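Local coordinates for hypoxanthine-guanine-xanthine phosphoribosyltransferase (Tritrichomonas foetus, PDB 1HGX), which salvages host purines by converting hypoxanthine, guanine and xanthine, with 5-phospho-alpha-D-ribose 1-diphosphate, into the nucleotides IMP, GMP and XMP, at residues F150-F164 with Y168-E179. Numbering follows the deposited sequence.
Sequences FVVENRYIIGYGFDF and YRNLPVIGILKE. With 5GP (guanosine-5'-monophosphate), chain C.
Leu-177 lays CD1 over the centre of the Phe-164 ring, a CH-pi contact 4.2 Å from the centroid, while its CB meets the edge of the Tyr-156 ring. With CG of Tyr-156 anti to the backbone N (chi1 -166°), this ring turns one face to N1 of the guanine base of the bound GMP, and its OH bonds to Asp-163 O, which helps hold the ring against the base. Ile-157 binds the purine through its backbone: its N gives a 2.7 Å bond to guanine O6, and its O receives N1. The residues flanking Ile-157 bond to strand 174-177: Ile-158 and Gly-175 exchange two bonds, and Leu-177 N reaches Tyr-156 O at 3.0 Å, nearly straight at 173°. Ile-157 CG2 packs 3.5 Å from Ile-174 CG2. Ile-176 spreads CG2 over a face of the Arg-155 guanidinium, whose NH2 pairs with Glu-11 and with the poorly ordered Glu-179. At Gly-159 and Gly-161 a CB would jam against the preceding carbonyl O, and at Gly-159 also hit Val-173 O; the type I' turn from Gly-159 to Phe-162 directs Gly-161 N, its third residue, to Arg-169 O. Asp-163 stacks its carboxylate on the Arg-169 guanidinium, planes 17° apart; the charges attract at long range while two waters carry the hydrogen bonds, and Asn-166 binds both side chains. A short antiparallel sheet, completed by strand 10-15, thus backs the purine pocket, as in the hood of type I phosphoribosyltransferases.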
loop_
_atom_site.group_PDB
_atom_site.type_symbol
_atom_site.label_atom_id
_atom_site.label_comp_id
_atom_site.label_asym_id
_atom_site.label_seq_id
_atom_site.Cartn_x
_atom_site.Cartn_y
_atom_site.Cartn_z
ATOM N N PHE A 150 -12.972 -13.079 -5.489
ATOM C CA PHE A 150 -13.718 -13.488 -6.678
ATOM C C PHE A 150 -12.989 -14.551 -7.503
ATOM O O PHE A 150 -11.752 -14.595 -7.544
ATOM C CB PHE A 150 -13.900 -12.297 -7.637
ATOM C CG PHE A 150 -14.388 -11.030 -6.989
ATOM C CD1 PHE A 150 -15.746 -10.815 -6.779
ATOM C CD2 PHE A 150 -13.491 -10.032 -6.637
ATOM C CE1 PHE A 150 -16.201 -9.615 -6.230
ATOM C CE2 PHE A 150 -13.934 -8.838 -6.090
ATOM C CZ PHE A 150 -15.292 -8.630 -5.887
ATOM N N VAL A 151 -13.761 -15.375 -8.198
ATOM C CA VAL A 151 -13.184 -16.364 -9.091
ATOM C C VAL A 151 -13.308 -15.692 -10.446
ATOM O O VAL A 151 -14.386 -15.262 -10.850
ATOM C CB VAL A 151 -13.927 -17.689 -9.048
ATOM C CG1 VAL A 151 -13.464 -18.592 -10.199
ATOM C CG2 VAL A 151 -13.654 -18.364 -7.705
ATOM N N VAL A 152 -12.179 -15.560 -11.118
ATOM C CA VAL A 152 -12.097 -14.871 -12.389
ATOM C C VAL A 152 -11.858 -15.838 -13.558
ATOM O O VAL A 152 -11.327 -16.926 -13.369
ATOM C CB VAL A 152 -10.984 -13.797 -12.253
ATOM C CG1 VAL A 152 -9.750 -14.153 -13.046
ATOM C CG2 VAL A 152 -11.523 -12.427 -12.566
ATOM N N GLU A 153 -12.285 -15.464 -14.758
ATOM C CA GLU A 153 -12.088 -16.343 -15.905
ATOM C C GLU A 153 -10.661 -16.277 -16.407
ATOM O O GLU A 153 -9.927 -15.336 -16.099
ATOM C CB GLU A 153 -13.062 -16.011 -17.030
ATOM C CG GLU A 153 -13.020 -14.563 -17.461
ATOM C CD GLU A 153 -14.145 -14.226 -18.380
ATOM O OE1 GLU A 153 -15.306 -14.189 -17.911
ATOM O OE2 GLU A 153 -13.884 -14.000 -19.567
ATOM N N ASN A 154 -10.288 -17.270 -17.205
ATOM C CA ASN A 154 -8.945 -17.377 -17.744
ATOM C C ASN A 154 -8.595 -16.349 -18.818
ATOM O O ASN A 154 -8.419 -16.700 -19.993
ATOM C CB ASN A 154 -8.723 -18.798 -18.271
ATOM C CG ASN A 154 -7.260 -19.113 -18.520
ATOM O OD1 ASN A 154 -6.372 -18.313 -18.227
ATOM N ND2 ASN A 154 -7.004 -20.289 -19.062
ATOM N N ARG A 155 -8.488 -15.087 -18.411
ATOM C CA ARG A 155 -8.135 -13.994 -19.321
ATOM C C ARG A 155 -7.158 -13.096 -18.560
ATOM O O ARG A 155 -6.953 -13.283 -17.358
ATOM C CB ARG A 155 -9.374 -13.175 -19.719
ATOM C CG ARG A 155 -10.490 -13.942 -20.444
ATOM C CD ARG A 155 -10.092 -14.380 -21.843
ATOM N NE ARG A 155 -9.664 -13.247 -22.662
ATOM C CZ ARG A 155 -10.483 -12.413 -23.299
ATOM N NH1 ARG A 155 -11.798 -12.570 -23.229
ATOM N NH2 ARG A 155 -9.979 -11.388 -23.968
ATOM N N TYR A 156 -6.543 -12.136 -19.250
ATOM C CA TYR A 156 -5.608 -11.239 -18.586
ATOM C C TYR A 156 -6.409 -10.169 -17.880
ATOM O O TYR A 156 -7.060 -9.348 -18.518
ATOM C CB TYR A 156 -4.624 -10.588 -19.560
ATOM C CG TYR A 156 -3.469 -9.931 -18.827
ATOM C CD1 TYR A 156 -2.400 -10.694 -18.361
ATOM C CD2 TYR A 156 -3.476 -8.565 -18.542
ATOM C CE1 TYR A 156 -1.381 -10.124 -17.626
ATOM C CE2 TYR A 156 -2.452 -7.984 -17.804
ATOM C CZ TYR A 156 -1.411 -8.770 -17.354
ATOM O OH TYR A 156 -0.393 -8.209 -16.626
ATOM N N ILE A 157 -6.375 -10.222 -16.556
ATOM C CA ILE A 157 -7.097 -9.295 -15.705
ATOM C C ILE A 157 -6.357 -7.972 -15.533
ATOM O O ILE A 157 -5.137 -7.931 -15.301
ATOM C CB ILE A 157 -7.423 -9.965 -14.335
ATOM C CG1 ILE A 157 -8.195 -11.267 -14.577
ATOM C CG2 ILE A 157 -8.210 -9.027 -13.425
ATOM C CD1 ILE A 157 -9.425 -11.117 -15.493
ATOM N N ILE A 158 -7.129 -6.895 -15.573
ATOM C CA ILE A 158 -6.597 -5.550 -15.468
ATOM C C ILE A 158 -7.466 -4.695 -14.521
ATOM O O ILE A 158 -8.645 -5.004 -14.314
ATOM C CB ILE A 158 -6.504 -4.958 -16.920
ATOM C CG1 ILE A 158 -5.183 -4.238 -17.104
ATOM C CG2 ILE A 158 -7.717 -4.115 -17.295
ATOM C CD1 ILE A 158 -4.010 -5.152 -16.976
ATOM N N GLY A 159 -6.859 -3.698 -13.871
ATOM C CA GLY A 159 -7.600 -2.809 -12.983
ATOM C C GLY A 159 -7.492 -3.066 -11.488
ATOM O O GLY A 159 -7.113 -4.157 -11.048
ATOM N N TYR A 160 -7.783 -2.033 -10.704
ATOM C CA TYR A 160 -7.750 -2.111 -9.244
ATOM C C TYR A 160 -6.462 -2.766 -8.739
ATOM O O TYR A 160 -6.492 -3.753 -7.997
ATOM C CB TYR A 160 -8.985 -2.879 -8.744
ATOM C CG TYR A 160 -9.173 -2.826 -7.246
ATOM C CD1 TYR A 160 -9.388 -1.610 -6.594
ATOM C CD2 TYR A 160 -9.118 -3.991 -6.475
ATOM C CE1 TYR A 160 -9.545 -1.560 -5.203
ATOM C CE2 TYR A 160 -9.272 -3.949 -5.099
ATOM C CZ TYR A 160 -9.483 -2.736 -4.472
ATOM O OH TYR A 160 -9.652 -2.717 -3.113
ATOM N N GLY A 161 -5.329 -2.212 -9.147
ATOM C CA GLY A 161 -4.058 -2.771 -8.744
ATOM C C GLY A 161 -3.409 -3.634 -9.814
ATOM O O GLY A 161 -2.180 -3.720 -9.859
ATOM N N PHE A 162 -4.212 -4.307 -10.642
ATOM C CA PHE A 162 -3.682 -5.160 -11.718
ATOM C C PHE A 162 -3.232 -4.276 -12.874
ATOM O O PHE A 162 -4.027 -3.495 -13.401
ATOM C CB PHE A 162 -4.749 -6.122 -12.246
ATOM C CG PHE A 162 -5.185 -7.157 -11.255
ATOM C CD1 PHE A 162 -4.316 -8.159 -10.849
ATOM C CD2 PHE A 162 -6.472 -7.141 -10.737
ATOM C CE1 PHE A 162 -4.724 -9.132 -9.941
ATOM C CE2 PHE A 162 -6.888 -8.115 -9.827
ATOM C CZ PHE A 162 -6.013 -9.111 -9.428
ATOM N N ASP A 163 -1.969 -4.407 -13.273
ATOM C CA ASP A 163 -1.424 -3.605 -14.366
ATOM C C ASP A 163 -0.994 -4.448 -15.554
ATOM O O ASP A 163 -0.898 -5.675 -15.472
ATOM C CB ASP A 163 -0.184 -2.828 -13.892
ATOM C CG ASP A 163 1.075 -3.697 -13.856
ATOM O OD1 ASP A 163 1.234 -4.486 -12.902
ATOM O OD2 ASP A 163 1.899 -3.608 -14.795
ATOM N N PHE A 164 -0.695 -3.756 -16.644
ATOM C CA PHE A 164 -0.166 -4.354 -17.860
ATOM C C PHE A 164 0.827 -3.302 -18.340
ATOM O O PHE A 164 0.433 -2.190 -18.689
ATOM C CB PHE A 164 -1.237 -4.575 -18.929
ATOM C CG PHE A 164 -0.672 -5.021 -20.251
ATOM C CD1 PHE A 164 -0.173 -6.312 -20.406
ATOM C CD2 PHE A 164 -0.574 -4.133 -21.313
ATOM C CE1 PHE A 164 0.426 -6.709 -21.606
ATOM C CE2 PHE A 164 0.022 -4.515 -22.514
ATOM C CZ PHE A 164 0.524 -5.803 -22.659
ATOM N N TYR A 168 -2.976 0.805 -16.150
ATOM C CA TYR A 168 -4.280 0.287 -15.716
ATOM C C TYR A 168 -4.552 0.015 -14.230
ATOM O O TYR A 168 -5.663 -0.360 -13.875
ATOM C CB TYR A 168 -4.655 -0.947 -16.550
ATOM C CG TYR A 168 -4.430 -0.785 -18.048
ATOM C CD1 TYR A 168 -5.061 0.222 -18.774
ATOM C CD2 TYR A 168 -3.597 -1.658 -18.733
ATOM C CE1 TYR A 168 -4.867 0.350 -20.153
ATOM C CE2 TYR A 168 -3.395 -1.541 -20.106
ATOM C CZ TYR A 168 -4.033 -0.542 -20.809
ATOM O OH TYR A 168 -3.850 -0.466 -22.172
ATOM N N ARG A 169 -3.568 0.231 -13.360
ATOM C CA ARG A 169 -3.741 0.005 -11.918
ATOM C C ARG A 169 -4.837 0.852 -11.320
ATOM O O ARG A 169 -5.505 0.436 -10.383
ATOM C CB ARG A 169 -2.488 0.397 -11.141
ATOM C CG ARG A 169 -1.283 -0.419 -11.387
ATOM C CD ARG A 169 -0.197 0.012 -10.427
ATOM N NE ARG A 169 1.013 -0.739 -10.701
ATOM C CZ ARG A 169 1.919 -0.377 -11.598
ATOM N NH1 ARG A 169 1.757 0.741 -12.295
ATOM N NH2 ARG A 169 2.955 -1.165 -11.839
ATOM N N ASN A 170 -4.919 2.087 -11.794
ATOM C CA ASN A 170 -5.882 3.073 -11.306
ATOM C C ASN A 170 -7.355 2.827 -11.631
ATOM O O ASN A 170 -8.227 3.463 -11.039
ATOM C CB ASN A 170 -5.488 4.469 -11.799
ATOM C CG ASN A 170 -5.556 4.591 -13.311
ATOM O OD1 ASN A 170 -4.749 3.998 -14.027
ATOM N ND2 ASN A 170 -6.517 5.350 -13.802
ATOM N N LEU A 171 -7.641 1.943 -12.586
ATOM C CA LEU A 171 -9.025 1.646 -12.950
ATOM C C LEU A 171 -9.803 1.206 -11.721
ATOM O O LEU A 171 -9.333 0.369 -10.952
ATOM C CB LEU A 171 -9.077 0.544 -14.005
ATOM C CG LEU A 171 -9.042 1.007 -15.459
ATOM C CD1 LEU A 171 -8.074 2.160 -15.655
ATOM C CD2 LEU A 171 -8.673 -0.157 -16.330
ATOM N N PRO A 172 -10.998 1.765 -11.510
ATOM C CA PRO A 172 -11.827 1.422 -10.352
ATOM C C PRO A 172 -12.598 0.100 -10.496
ATOM O O PRO A 172 -13.480 -0.204 -9.691
ATOM C CB PRO A 172 -12.768 2.620 -10.257
ATOM C CG PRO A 172 -12.995 2.962 -11.688
ATOM C CD PRO A 172 -11.601 2.878 -12.273
ATOM N N VAL A 173 -12.247 -0.687 -11.504
ATOM C CA VAL A 173 -12.916 -1.953 -11.760
ATOM C C VAL A 173 -11.900 -3.052 -12.063
ATOM O O VAL A 173 -10.716 -2.790 -12.273
ATOM C CB VAL A 173 -13.849 -1.854 -13.009
ATOM C CG1 VAL A 173 -14.904 -0.774 -12.823
ATOM C CG2 VAL A 173 -13.026 -1.570 -14.265
ATOM N N ILE A 174 -12.375 -4.287 -12.057
ATOM C CA ILE A 174 -11.548 -5.426 -12.414
ATOM C C ILE A 174 -12.127 -5.808 -13.780
ATOM O O ILE A 174 -13.336 -5.992 -13.916
ATOM C CB ILE A 174 -11.713 -6.567 -11.392
ATOM C CG1 ILE A 174 -10.978 -6.204 -10.092
ATOM C CG2 ILE A 174 -11.220 -7.893 -11.973
ATOM C CD1 ILE A 174 -11.254 -7.154 -8.959
ATOM N N GLY A 175 -11.289 -5.863 -14.803
ATOM C CA GLY A 175 -11.792 -6.192 -16.123
ATOM C C GLY A 175 -10.791 -6.948 -16.960
ATOM O O GLY A 175 -9.669 -7.192 -16.523
ATOM N N ILE A 176 -11.203 -7.296 -18.174
ATOM C CA ILE A 176 -10.380 -8.050 -19.117
ATOM C C ILE A 176 -9.685 -7.116 -20.093
ATOM O O ILE A 176 -10.321 -6.236 -20.685
ATOM C CB ILE A 176 -11.260 -9.056 -19.919
ATOM C CG1 ILE A 176 -11.848 -10.111 -18.970
ATOM C CG2 ILE A 176 -10.457 -9.709 -21.042
ATOM C CD1 ILE A 176 -12.916 -10.976 -19.584
ATOM N N LEU A 177 -8.386 -7.315 -20.263
ATOM C CA LEU A 177 -7.585 -6.506 -21.178
ATOM C C LEU A 177 -7.936 -6.974 -22.597
ATOM O O LEU A 177 -7.978 -8.183 -22.852
ATOM C CB LEU A 177 -6.095 -6.755 -20.893
ATOM C CG LEU A 177 -4.947 -5.834 -21.331
ATOM C CD1 LEU A 177 -4.027 -6.559 -22.281
ATOM C CD2 LEU A 177 -5.455 -4.534 -21.919
ATOM N N LYS A 178 -8.246 -6.033 -23.490
ATOM C CA LYS A 178 -8.579 -6.368 -24.879
ATOM C C LYS A 178 -7.432 -7.131 -25.513
ATOM O O LYS A 178 -6.270 -6.897 -25.182
ATOM C CB LYS A 178 -8.786 -5.111 -25.720
ATOM C CG LYS A 178 -10.125 -4.453 -25.614
ATOM C CD LYS A 178 -10.162 -3.259 -26.547
ATOM C CE LYS A 178 -11.439 -2.470 -26.373
ATOM N NZ LYS A 178 -11.511 -1.311 -27.298
ATOM N N GLU A 179 -7.757 -7.988 -26.473
ATOM C CA GLU A 179 -6.744 -8.762 -27.177
ATOM C C GLU A 179 -5.864 -7.847 -28.018
ATOM O O GLU A 179 -5.057 -8.313 -28.819
ATOM C CB GLU A 179 -7.407 -9.815 -28.069
ATOM C CG GLU A 179 -8.060 -10.938 -27.293
ATOM C CD GLU A 179 -7.087 -11.625 -26.352
ATOM O OE1 GLU A 179 -5.977 -11.986 -26.801
ATOM O OE2 GLU A 179 -7.425 -11.792 -25.160
HETATM P P 5GP C . 1.055 -18.016 -10.678
HETATM O O1P 5GP C . -0.097 -18.325 -9.803
HETATM O O2P 5GP C . 2.343 -18.249 -10.023
HETATM O O3P 5GP C . 0.905 -18.655 -11.999
HETATM O "O5'" 5GP C . 0.891 -16.514 -11.063
HETATM C "C5'" 5GP C . 0.428 -15.484 -10.200
HETATM C "C4'" 5GP C . 1.257 -14.287 -10.440
HETATM O "O4'" 5GP C . 1.092 -13.733 -11.756
HETATM C "C3'" 5GP C . 0.929 -13.191 -9.474
HETATM O "O3'" 5GP C . 2.122 -12.420 -9.372
HETATM C "C2'" 5GP C . -0.070 -12.440 -10.263
HETATM O "O2'" 5GP C . -0.134 -11.097 -9.809
HETATM C "C1'" 5GP C . 0.390 -12.495 -11.721
HETATM N N9 5GP C . -0.810 -12.594 -12.639
HETATM C C8 5GP C . -1.534 -13.743 -12.922
HETATM N N7 5GP C . -2.568 -13.550 -13.701
HETATM C C5 5GP C . -2.571 -12.176 -13.960
HETATM C C6 5GP C . -3.543 -11.387 -14.652
HETATM O O6 5GP C . -4.502 -11.787 -15.311
HETATM N N1 5GP C . -3.315 -10.023 -14.526
HETATM C C2 5GP C . -2.252 -9.465 -13.823
HETATM N N2 5GP C . -2.106 -8.140 -13.899
HETATM N N3 5GP C . -1.306 -10.205 -13.193
HETATM C C4 5GP C . -1.537 -11.561 -13.270
HETATM O O HOH W 1 0.467 -3.352 -10.163
HETATM O O HOH W 2 3.414 -4.123 -10.946
#